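Local coordinates for protein thiol-disulfide oxidoreductase (Bacteroides thetaiotaomicron, PDB 3FW2) that probably acts as a thiol-disulfide oxidoreductase of the TlpA-like family, this chain being the C-terminal thioredoxin-like domain of a longer protein, at residues E56-I70 with G136-A150. Numbering follows the deposited sequence. Where two conformers were deposited one is given.
Sequences ELREIYKKYKKNKYI and GEELKKKIENIVEEA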
ATOM      1  N   GLU A  56      -9.933   9.867  14.405  1.00 10.69           N
ATOM      2  CA  GLU A  56     -11.366   9.895  14.126  1.00 10.66           C
ATOM      3  C   GLU A  56     -12.091   8.609  14.520  1.00 10.89           C
ATOM      4  O   GLU A  56     -13.193   8.646  15.084  1.00 11.24           O
ATOM      5  CB  GLU A  56     -11.603  10.196  12.634  1.00 10.58           C
ATOM      6  CG  GLU A  56     -11.156  11.609  12.270  1.00 12.37           C
ATOM      7  CD  GLU A  56     -11.461  11.979  10.828  1.00 15.72           C
ATOM      8  OE1 GLU A  56     -12.469  11.483  10.320  1.00 16.13           O
ATOM      9  OE2 GLU A  56     -10.718  12.735  10.180  1.00 16.26           O
ATOM     10  N   LEU A  57     -11.466   7.486  14.230  1.00  9.25           N
ATOM     11  CA  LEU A  57     -12.026   6.166  14.509  1.00  9.76           C
ATOM     12  C   LEU A  57     -12.041   5.917  16.003  1.00  9.81           C
ATOM     13  O   LEU A  57     -13.013   5.363  16.528  1.00 10.06           O
ATOM     14  CB  LEU A  57     -11.202   5.093  13.768  1.00  9.42           C
ATOM     15  CG  LEU A  57     -11.321   5.048  12.260  1.00 12.60           C
ATOM     16  CD1 LEU A  57     -10.269   4.175  11.629  1.00 10.82           C
ATOM     17  CD2 LEU A  57     -12.759   4.639  11.832  1.00 11.54           C
ATOM     18  N   ARG A  58     -11.013   6.365  16.744  1.00  9.96           N
ATOM     19  CA  ARG A  58     -11.048   6.207  18.215  0.60 11.16           C
ATOM     20  C   ARG A  58     -12.231   6.954  18.809  1.00 12.10           C
ATOM     21  O   ARG A  58     -12.813   6.492  19.787  1.00 11.66           O
ATOM     22  CB  ARG A  58      -9.767   6.721  18.883  0.60 11.67           C
ATOM     23  CG  ARG A  58      -8.561   5.840  18.708  0.60 11.73           C
ATOM     24  CD  ARG A  58      -7.366   6.304  19.555  0.60 12.64           C
ATOM     25  NE  ARG A  58      -6.126   5.863  18.919  0.60 10.74           N
ATOM     26  CZ  ARG A  58      -5.353   6.572  18.098  0.60 11.33           C
ATOM     27  NH1 ARG A  58      -5.596   7.867  17.840  0.60 13.68           N
ATOM     28  NH2 ARG A  58      -4.278   5.980  17.560  0.60 11.96           N
ATOM     29  N   GLU A  59     -12.576   8.127  18.223  1.00 11.91           N
ATOM     30  CA  GLU A  59     -13.730   8.889  18.715  0.60 13.33           C
ATOM     31  C   GLU A  59     -15.044   8.205  18.435  1.00 12.29           C
ATOM     32  O   GLU A  59     -15.937   8.196  19.283  1.00 13.40           O
ATOM     33  CB  GLU A  59     -13.777  10.295  18.148  0.60 13.57           C
ATOM     34  CG  GLU A  59     -12.778  11.177  18.782  0.60 17.00           C
ATOM     35  CD  GLU A  59     -13.292  11.773  20.095  0.60 21.77           C
ATOM     36  OE1 GLU A  59     -13.130  11.150  21.177  0.60 27.05           O
ATOM     37  OE2 GLU A  59     -13.854  12.892  20.033  0.60 25.70           O
ATOM     38  N   ILE A  60     -15.186   7.620  17.238  1.00 12.34           N
ATOM     39  CA  ILE A  60     -16.369   6.847  16.912  1.00 12.47           C
ATOM     40  C   ILE A  60     -16.530   5.640  17.842  1.00 13.86           C
ATOM     41  O   ILE A  60     -17.601   5.381  18.338  1.00 13.30           O
ATOM     42  CB  ILE A  60     -16.355   6.471  15.399  1.00 13.59           C
ATOM     43  CG1 ILE A  60     -16.514   7.783  14.591  1.00 15.99           C
ATOM     44  CG2 ILE A  60     -17.421   5.433  15.072  1.00 13.75           C
ATOM     45  CD1 ILE A  60     -15.897   7.831  13.212  1.00 20.51           C
ATOM     46  N   TYR A  61     -15.446   4.921  18.087  1.00 13.26           N
ATOM     47  CA  TYR A  61     -15.505   3.707  18.913  1.00 13.52           C
ATOM     48  C   TYR A  61     -15.886   4.125  20.327  1.00 13.87           C
ATOM     49  O   TYR A  61     -16.704   3.450  20.981  1.00 14.60           O
ATOM     50  CB  TYR A  61     -14.131   3.014  18.894  1.00 13.25           C
ATOM     51  CG  TYR A  61     -14.034   1.834  19.840  1.00 15.21           C
ATOM     52  CD1 TYR A  61     -14.720   0.673  19.577  1.00 19.54           C
ATOM     53  CD2 TYR A  61     -13.254   1.895  20.975  1.00 21.96           C
ATOM     54  CE1 TYR A  61     -14.638  -0.433  20.427  1.00 17.87           C
ATOM     55  CE2 TYR A  61     -13.171   0.777  21.850  1.00 23.62           C
ATOM     56  CZ  TYR A  61     -13.874  -0.372  21.536  1.00 24.07           C
ATOM     57  OH  TYR A  61     -13.850  -1.496  22.366  1.00 27.95           O
ATOM     58  N   LYS A  62     -15.302   5.221  20.802  1.00 14.98           N
ATOM     59  CA  LYS A  62     -15.577   5.644  22.182  0.60 16.63           C
ATOM     60  C   LYS A  62     -17.064   5.924  22.341  1.00 16.84           C
ATOM     61  O   LYS A  62     -17.656   5.565  23.372  1.00 17.58           O
ATOM     62  CB  LYS A  62     -14.725   6.848  22.580  0.60 16.98           C
ATOM     63  CG  LYS A  62     -14.913   7.299  24.008  0.60 21.13           C
ATOM     64  CD  LYS A  62     -13.668   7.998  24.569  0.60 23.66           C
ATOM     65  CE  LYS A  62     -14.036   9.099  25.550  0.60 26.99           C
ATOM     66  NZ  LYS A  62     -12.853   9.764  26.214  0.60 29.25           N
ATOM     67  N   LYS A  63     -17.676   6.524  21.325  1.00 16.27           N
ATOM     68  CA  LYS A  63     -19.084   6.894  21.372  1.00 17.77           C
ATOM     69  C   LYS A  63     -20.013   5.710  21.103  1.00 16.78           C
ATOM     70  O   LYS A  63     -21.109   5.649  21.677  1.00 17.94           O
ATOM     71  CB  LYS A  63     -19.349   8.007  20.343  1.00 17.76           C
ATOM     72  CG  LYS A  63     -20.753   8.567  20.375  1.00 23.29           C
ATOM     73  CD  LYS A  63     -20.877   9.878  19.612  1.00 25.31           C
ATOM     74  CE  LYS A  63     -22.223  10.522  19.968  1.00 30.32           C
ATOM     75  NZ  LYS A  63     -22.674  11.487  18.917  1.00 32.87           N
ATOM     76  N   TYR A  64     -19.598   4.758  20.261  1.00 16.46           N
ATOM     77  CA  TYR A  64     -20.513   3.725  19.770  1.00 16.57           C
ATOM     78  C   TYR A  64     -20.161   2.297  20.102  1.00 17.76           C
ATOM     79  O   TYR A  64     -20.692   1.366  19.466  1.00 17.06           O
ATOM     80  CB  TYR A  64     -20.705   3.846  18.254  1.00 18.11           C
ATOM     81  CG  TYR A  64     -21.309   5.150  17.810  1.00 19.24           C
ATOM     82  CD1 TYR A  64     -22.665   5.391  17.969  1.00 22.19           C
ATOM     83  CD2 TYR A  64     -20.533   6.155  17.248  1.00 19.23           C
ATOM     84  CE1 TYR A  64     -23.229   6.597  17.562  1.00 22.28           C
ATOM     85  CE2 TYR A  64     -21.095   7.375  16.849  1.00 22.73           C
ATOM     86  CZ  TYR A  64     -22.451   7.579  16.996  1.00 22.88           C
ATOM     87  OH  TYR A  64     -23.049   8.759  16.585  1.00 23.15           O
ATOM     88  N   LYS A  65     -19.282   2.094  21.084  1.00 18.27           N
ATOM     89  CA  LYS A  65     -18.789   0.754  21.365  1.00 20.14           C
ATOM     90  C   LYS A  65     -19.847  -0.221  21.892  1.00 20.65           C
ATOM     91  O   LYS A  65     -19.675  -1.440  21.791  1.00 22.90           O
ATOM     92  CB  LYS A  65     -17.590   0.784  22.321  1.00 21.23           C
ATOM     93  CG  LYS A  65     -17.795   1.537  23.611  1.00 23.94           C
ATOM     94  CD  LYS A  65     -16.615   1.285  24.564  1.00 28.41           C
ATOM     95  CE  LYS A  65     -15.414   2.135  24.192  1.00 32.81           C
ATOM     96  NZ  LYS A  65     -14.174   1.768  24.986  1.00 33.24           N
ATOM     97  N   LYS A  66     -20.923   0.290  22.443  1.00 19.50           N
ATOM     98  CA  LYS A  66     -21.927  -0.585  22.996  1.00 19.59           C
ATOM     99  C   LYS A  66     -23.249  -0.257  22.341  1.00 18.28           C
ATOM    100  O   LYS A  66     -24.209   0.059  23.009  1.00 20.96           O
ATOM    101  CB  LYS A  66     -21.926  -0.408  24.532  1.00 19.58           C
ATOM    102  CG  LYS A  66     -22.818  -1.352  25.273  1.00 21.39           C
ATOM    103  CD  LYS A  66     -22.209  -1.761  26.667  1.00 22.94           C
ATOM    104  CE  LYS A  66     -22.083  -0.593  27.621  1.00 22.52           C
ATOM    105  NZ  LYS A  66     -21.581  -1.030  29.010  1.00 18.43           N
ATOM    106  N   ASN A  67     -23.308  -0.338  21.013  1.00 16.29           N
ATOM    107  CA  ASN A  67     -24.444   0.169  20.235  1.00 15.62           C
ATOM    108  C   ASN A  67     -25.053  -0.948  19.416  1.00 14.84           C
ATOM    109  O   ASN A  67     -24.325  -1.769  18.870  1.00 15.21           O
ATOM    110  CB  ASN A  67     -23.994   1.289  19.276  1.00 15.19           C
ATOM    111  CG  ASN A  67     -25.137   2.026  18.666  1.00 14.13           C
ATOM    112  OD1 ASN A  67     -25.645   1.646  17.629  1.00 13.10           O
ATOM    113  ND2 ASN A  67     -25.604   3.084  19.344  1.00 18.36           N
ATOM    114  N   LYS A  68     -26.374  -0.984  19.329  1.00 13.71           N
ATOM    115  CA  LYS A  68     -27.074  -2.071  18.640  1.00 14.73           C
ATOM    116  C   LYS A  68     -26.976  -2.012  17.135  1.00 13.55           C
ATOM    117  O   LYS A  68     -27.285  -2.991  16.463  1.00 14.18           O
ATOM    118  CB  LYS A  68     -28.580  -2.065  18.951  1.00 15.55           C
ATOM    119  CG  LYS A  68     -29.013  -2.707  20.184  1.00 20.51           C
ATOM    120  CD  LYS A  68     -30.528  -2.694  20.268  1.00 24.30           C
ATOM    121  CE  LYS A  68     -31.020  -1.447  20.914  1.00 28.01           C
ATOM    122  NZ  LYS A  68     -31.247  -1.712  22.379  1.00 32.12           N
ATOM    123  N   TYR A  69     -26.588  -0.865  16.588  1.00 12.37           N
ATOM    124  CA  TYR A  69     -26.837  -0.604  15.176  1.00 11.81           C
ATOM    125  C   TYR A  69     -25.589  -0.496  14.325  1.00 12.21           C
ATOM    126  O   TYR A  69     -25.698  -0.516  13.128  1.00 11.88           O
ATOM    127  CB  TYR A  69     -27.705   0.635  15.026  1.00 11.54           C
ATOM    128  CG  TYR A  69     -28.995   0.501  15.821  1.00 11.67           C
ATOM    129  CD1 TYR A  69     -29.897  -0.488  15.520  1.00 14.54           C
ATOM    130  CD2 TYR A  69     -29.226   1.318  16.935  1.00 13.18           C
ATOM    131  CE1 TYR A  69     -31.069  -0.655  16.311  1.00 14.15           C
ATOM    132  CE2 TYR A  69     -30.380   1.183  17.712  1.00 15.40           C
ATOM    133  CZ  TYR A  69     -31.287   0.199  17.385  1.00 17.09           C
ATOM    134  OH  TYR A  69     -32.422   0.047  18.193  1.00 18.82           O
ATOM    135  N   ILE A  70     -24.437  -0.338  14.958  1.00 11.93           N
ATOM    136  CA  ILE A  70     -23.177  -0.081  14.261  1.00 12.57           C
ATOM    137  C   ILE A  70     -22.056  -0.868  14.932  1.00 12.33           C
ATOM    138  O   ILE A  70     -21.944  -0.896  16.168  1.00 12.78           O
ATOM    139  CB  ILE A  70     -22.842   1.450  14.157  1.00 12.77           C
ATOM    140  CG1 ILE A  70     -21.541   1.678  13.355  1.00 15.13           C
ATOM    141  CG2 ILE A  70     -22.612   2.062  15.483  1.00 13.47           C
ATOM    142  CD1 ILE A  70     -21.678   1.349  11.863  1.00 15.54           C
ATOM    143  N   GLY A 136     -14.192  12.851   8.710  1.00 11.39           N
ATOM    144  CA  GLY A 136     -14.553  14.092   9.380  1.00 12.40           C
ATOM    145  C   GLY A 136     -16.020  14.148   9.702  1.00 11.31           C
ATOM    146  O   GLY A 136     -16.620  13.132  10.099  1.00 12.04           O
ATOM    147  N   GLU A 137     -16.607  15.326   9.499  1.00 11.43           N
ATOM    148  CA  GLU A 137     -18.035  15.530   9.812  1.00 11.01           C
ATOM    149  C   GLU A 137     -18.946  14.645   9.008  1.00 11.68           C
ATOM    150  O   GLU A 137     -19.970  14.241   9.516  1.00 11.32           O
ATOM    151  CB  GLU A 137     -18.474  16.987   9.667  1.00 11.69           C
ATOM    152  CG  GLU A 137     -17.733  17.976  10.558  1.00 13.78           C
ATOM    153  CD  GLU A 137     -17.864  17.655  12.043  1.00 18.17           C
ATOM    154  OE1 GLU A 137     -19.012  17.578  12.534  1.00 21.83           O
ATOM    155  OE2 GLU A 137     -16.828  17.441  12.712  1.00 20.16           O
ATOM    156  N   GLU A 138     -18.612  14.375   7.754  1.00 10.68           N
ATOM    157  CA  GLU A 138     -19.438  13.547   6.927  1.00 12.65           C
ATOM    158  C   GLU A 138     -19.545  12.113   7.524  1.00 13.50           C
ATOM    159  O   GLU A 138     -20.629  11.508   7.566  1.00 12.91           O
ATOM    160  CB  GLU A 138     -18.929  13.468   5.503  1.00 12.63           C
ATOM    161  CG  GLU A 138     -19.901  12.658   4.644  1.00 16.92           C
ATOM    162  CD  GLU A 138     -19.617  12.626   3.198  1.00 22.22           C
ATOM    163  OE1 GLU A 138     -18.436  12.674   2.757  1.00 20.30           O
ATOM    164  OE2 GLU A 138     -20.647  12.512   2.488  1.00 27.07           O
ATOM    165  N   LEU A 139     -18.420  11.591   7.972  1.00 13.07           N
ATOM    166  CA  LEU A 139     -18.440  10.249   8.634  1.00 13.68           C
ATOM    167  C   LEU A 139     -19.276  10.299   9.897  1.00 13.64           C
ATOM    168  O   LEU A 139     -20.134   9.413  10.142  1.00 13.79           O
ATOM    169  CB  LEU A 139     -17.023   9.803   8.929  1.00 14.18           C
ATOM    170  CG  LEU A 139     -16.857   8.518   9.772  1.00 15.87           C
ATOM    171  CD1 LEU A 139     -17.522   7.372   9.048  1.00 17.73           C
ATOM    172  CD2 LEU A 139     -15.351   8.316  10.019  1.00 18.18           C
ATOM    173  N   LYS A 140     -19.013  11.297  10.726  1.00 12.48           N
ATOM    174  CA  LYS A 140     -19.797  11.464  11.934  1.00 14.30           C
ATOM    175  C   LYS A 140     -21.305  11.453  11.692  1.00 14.57           C
ATOM    176  O   LYS A 140     -22.072  10.700  12.349  1.00 14.87           O
ATOM    177  CB  LYS A 140     -19.354  12.685  12.715  1.00 14.57           C
ATOM    178  CG  LYS A 140     -17.919  12.664  13.284  1.00 18.18           C
ATOM    179  CD  LYS A 140     -17.783  13.856  14.233  1.00 24.03           C
ATOM    180  CE  LYS A 140     -16.547  14.705  14.063  1.00 28.01           C
ATOM    181  NZ  LYS A 140     -16.760  15.971  14.855  1.00 24.96           N
ATOM    182  N   LYS A 141     -21.720  12.199  10.689  1.00 13.48           N
ATOM    183  CA  LYS A 141     -23.118  12.332  10.365  0.60 13.95           C
ATOM    184  C   LYS A 141     -23.718  11.039   9.827  1.00 13.22           C
ATOM    185  O   LYS A 141     -24.835  10.672  10.183  1.00 14.15           O
ATOM    186  CB  LYS A 141     -23.301  13.440   9.318  0.60 14.08           C
ATOM    187  CG  LYS A 141     -24.750  13.643   8.907  0.60 15.68           C
ATOM    188  CD  LYS A 141     -25.671  13.919  10.107  0.60 20.05           C
ATOM    189  CE  LYS A 141     -25.879  15.399  10.387  0.60 22.32           C
ATOM    190  NZ  LYS A 141     -27.205  15.587  11.022  0.60 21.39           N
ATOM    191  N   LYS A 142     -22.972  10.320   9.006  1.00 13.15           N
ATOM    192  CA  LYS A 142     -23.499   9.081   8.449  0.60 14.10           C
ATOM    193  C   LYS A 142     -23.732   8.043   9.552  1.00 13.61           C
ATOM    194  O   LYS A 142     -24.799   7.377   9.560  1.00 15.50           O
ATOM    195  CB  LYS A 142     -22.590   8.508   7.407  0.60 13.92           C
ATOM    196  CG  LYS A 142     -23.235   7.344   6.650  0.60 17.00           C
ATOM    197  CD  LYS A 142     -24.341   7.820   5.676  0.60 20.64           C
ATOM    198  CE  LYS A 142     -24.625   6.744   4.622  0.60 20.98           C
ATOM    199  NZ  LYS A 142     -25.806   7.057   3.758  0.60 24.86           N
ATOM    200  N   ILE A 143     -22.793   7.946  10.497  1.00 14.11           N
ATOM    201  CA  ILE A 143     -22.940   7.024  11.633  1.00 14.56           C
ATOM    202  C   ILE A 143     -24.088   7.472  12.524  1.00 15.53           C
ATOM    203  O   ILE A 143     -24.976   6.664  12.888  1.00 15.48           O
ATOM    204  CB  ILE A 143     -21.669   6.851  12.474  1.00 14.98           C
ATOM    205  CG1 ILE A 143     -20.481   6.388  11.611  1.00 16.90           C
ATOM    206  CG2 ILE A 143     -21.923   5.896  13.680  1.00 15.64           C
ATOM    207  CD1 ILE A 143     -20.710   5.196  10.733  1.00 17.10           C
ATOM    208  N   GLU A 144     -24.135   8.749  12.843  1.00 16.45           N
ATOM    209  CA  GLU A 144     -25.305   9.262  13.566  1.00 17.20           C
ATOM    210  C   GLU A 144     -26.618   8.887  12.888  1.00 17.67           C
ATOM    211  O   GLU A 144     -27.576   8.475  13.585  1.00 18.63           O
ATOM    212  CB  GLU A 144     -25.250  10.772  13.740  1.00 18.81           C
ATOM    213  CG  GLU A 144     -24.206  11.214  14.679  1.00 22.56           C
ATOM    214  CD  GLU A 144     -23.995  12.738  14.685  1.00 30.86           C
ATOM    215  OE1 GLU A 144     -24.737  13.466  13.961  1.00 32.57           O
ATOM    216  OE2 GLU A 144     -23.053  13.202  15.391  1.00 36.44           O
ATOM    217  N   ASN A 145     -26.708   9.043  11.566  1.00 18.12           N
ATOM    218  CA  ASN A 145     -27.931   8.673  10.828  1.00 19.17           C
ATOM    219  C   ASN A 145     -28.316   7.197  10.919  1.00 19.06           C
ATOM    220  O   ASN A 145     -29.502   6.846  11.106  1.00 17.33           O
ATOM    221  CB  ASN A 145     -27.869   9.067   9.363  1.00 20.64           C
ATOM    222  CG  ASN A 145     -27.910  10.580   9.156  1.00 24.53           C
ATOM    223  OD1 ASN A 145     -28.239  11.353  10.069  1.00 30.66           O
ATOM    224  ND2 ASN A 145     -27.597  11.008   7.930  1.00 29.67           N
ATOM    225  N   ILE A 146     -27.318   6.331  10.814  1.00 18.01           N
ATOM    226  CA  ILE A 146     -27.515   4.895  10.961  1.00 18.25           C
ATOM    227  C   ILE A 146     -28.069   4.568  12.323  1.00 17.89           C
ATOM    228  O   ILE A 146     -29.020   3.800  12.422  1.00 17.49           O
ATOM    229  CB  ILE A 146     -26.203   4.141  10.728  1.00 18.41           C
ATOM    230  CG1 ILE A 146     -25.877   4.148   9.237  1.00 18.57           C
ATOM    231  CG2 ILE A 146     -26.305   2.673  11.210  1.00 17.04           C
ATOM    232  CD1 ILE A 146     -24.428   3.732   8.954  1.00 22.55           C
ATOM    233  N   VAL A 147     -27.458   5.135  13.363  1.00 18.19           N
ATOM    234  CA  VAL A 147     -27.919   4.941  14.746  1.00 19.23           C
ATOM    235  C   VAL A 147     -29.356   5.454  14.934  1.00 20.43           C
ATOM    236  O   VAL A 147     -30.185   4.799  15.562  1.00 20.90           O
ATOM    237  CB  VAL A 147     -26.932   5.603  15.745  1.00 19.53           C
ATOM    238  CG1 VAL A 147     -27.487   5.569  17.147  1.00 18.81           C
ATOM    239  CG2 VAL A 147     -25.585   4.847  15.687  1.00 18.15           C
ATOM    240  N   GLU A 148     -29.672   6.600  14.356  1.00 20.43           N
ATOM    241  CA  GLU A 148     -31.026   7.167  14.428  0.60 21.46           C
ATOM    242  C   GLU A 148     -32.043   6.303  13.685  1.00 21.24           C
ATOM    243  O   GLU A 148     -33.200   6.161  14.123  1.00 21.97           O
ATOM    244  CB  GLU A 148     -31.025   8.577  13.848  0.60 22.18           C
ATOM    245  CG  GLU A 148     -32.410   9.235  13.656  0.60 23.39           C
ATOM    246  CD  GLU A 148     -32.275  10.573  12.936  0.60 25.98           C
ATOM    247  OE1 GLU A 148     -33.233  11.039  12.280  0.60 28.64           O
ATOM    248  OE2 GLU A 148     -31.187  11.160  13.021  0.60 29.12           O
ATOM    249  N   GLU A 149     -31.636   5.697  12.568  1.00 20.80           N
ATOM    250  CA  GLU A 149     -32.530   4.824  11.798  1.00 21.25           C
ATOM    251  C   GLU A 149     -32.904   3.558  12.551  1.00 21.75           C
ATOM    252  O   GLU A 149     -33.924   2.921  12.232  1.00 21.21           O
ATOM    253  CB  GLU A 149     -31.911   4.414  10.476  1.00 21.81           C
ATOM    254  CG  GLU A 149     -31.854   5.519   9.440  1.00 25.54           C
ATOM    255  CD  GLU A 149     -30.905   5.197   8.276  1.00 32.05           C
ATOM    256  OE1 GLU A 149     -30.306   4.099   8.245  1.00 33.42           O
ATOM    257  OE2 GLU A 149     -30.786   6.056   7.370  1.00 38.97           O
ATOM    258  N   ALA A 150     -32.063   3.171  13.511  1.00 21.61           N
ATOM    259  CA  ALA A 150     -32.334   2.030  14.390  1.00 20.98           C
ATOM    260  C   ALA A 150     -32.666   0.810  13.580  1.00 22.14           C
ATOM    261  O   ALA A 150     -32.000   0.501  12.578  1.00 21.90           O
ATOM    262  CB  ALA A 150     -33.490   2.343  15.374  1.00 20.97           C
ATOM    263  OXT ALA A 150     -33.641   0.110  13.956  1.00 21.53           O
TER
HETATM  264  O   HOH W   1     -14.868  11.655  11.749  1.00 18.90           O
HETATM  265  O   HOH W   2     -21.393  10.190  14.892  1.00 26.31           O
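I60 and L139 meet at the apolar centre where two helices of the thioredoxin fold, 48-64 and C-terminal 136-149, run side by side over one face of the central sheet, 22° from parallel with segment axes 11.3 Å apart. Methyl CD1 of I60 presses on L139 CD2 at 3.3 Å, tighter than usual for two carbons. Branched I143 serves two neighbours: CD1 reaches I70 CD1 at the start of strand 70-76, while chi1 of -56° turns CG2 away from its own N and over the Y64 ring in a CH-pi contact 3.8 Å from the centroid. L122 of strand 119-123 floors this layer, touching I70, I143 and I146. V147 CG2 meets Y64 CE1 obliquely and also rests against N67 OD1, which takes the backbone N-H of Y69 in an Asx turn. Y69, which closes that turn, has its ring sandwiched: A150 CA sits over its centre on one face and K68 CB on the other. A leucine in place of Y69 would probably leave the C-terminal A150 without its flat platform and less firmly fixed. Farther out, amphipathic Y64 suits the border, its ring on aliphatic carbons while its OH shares a water with K140 O; nearby, extended K63 makes a long salt bridge to E144 OE2. At the polar edge, G136 gives its N-H to E56. That carboxylate, also held through OE2 by Q52, accepts on the syn side of OE1, 34° out of the carboxylate plane and 2.7 Å from G136 N, and a water links the same oxygen to G136 O.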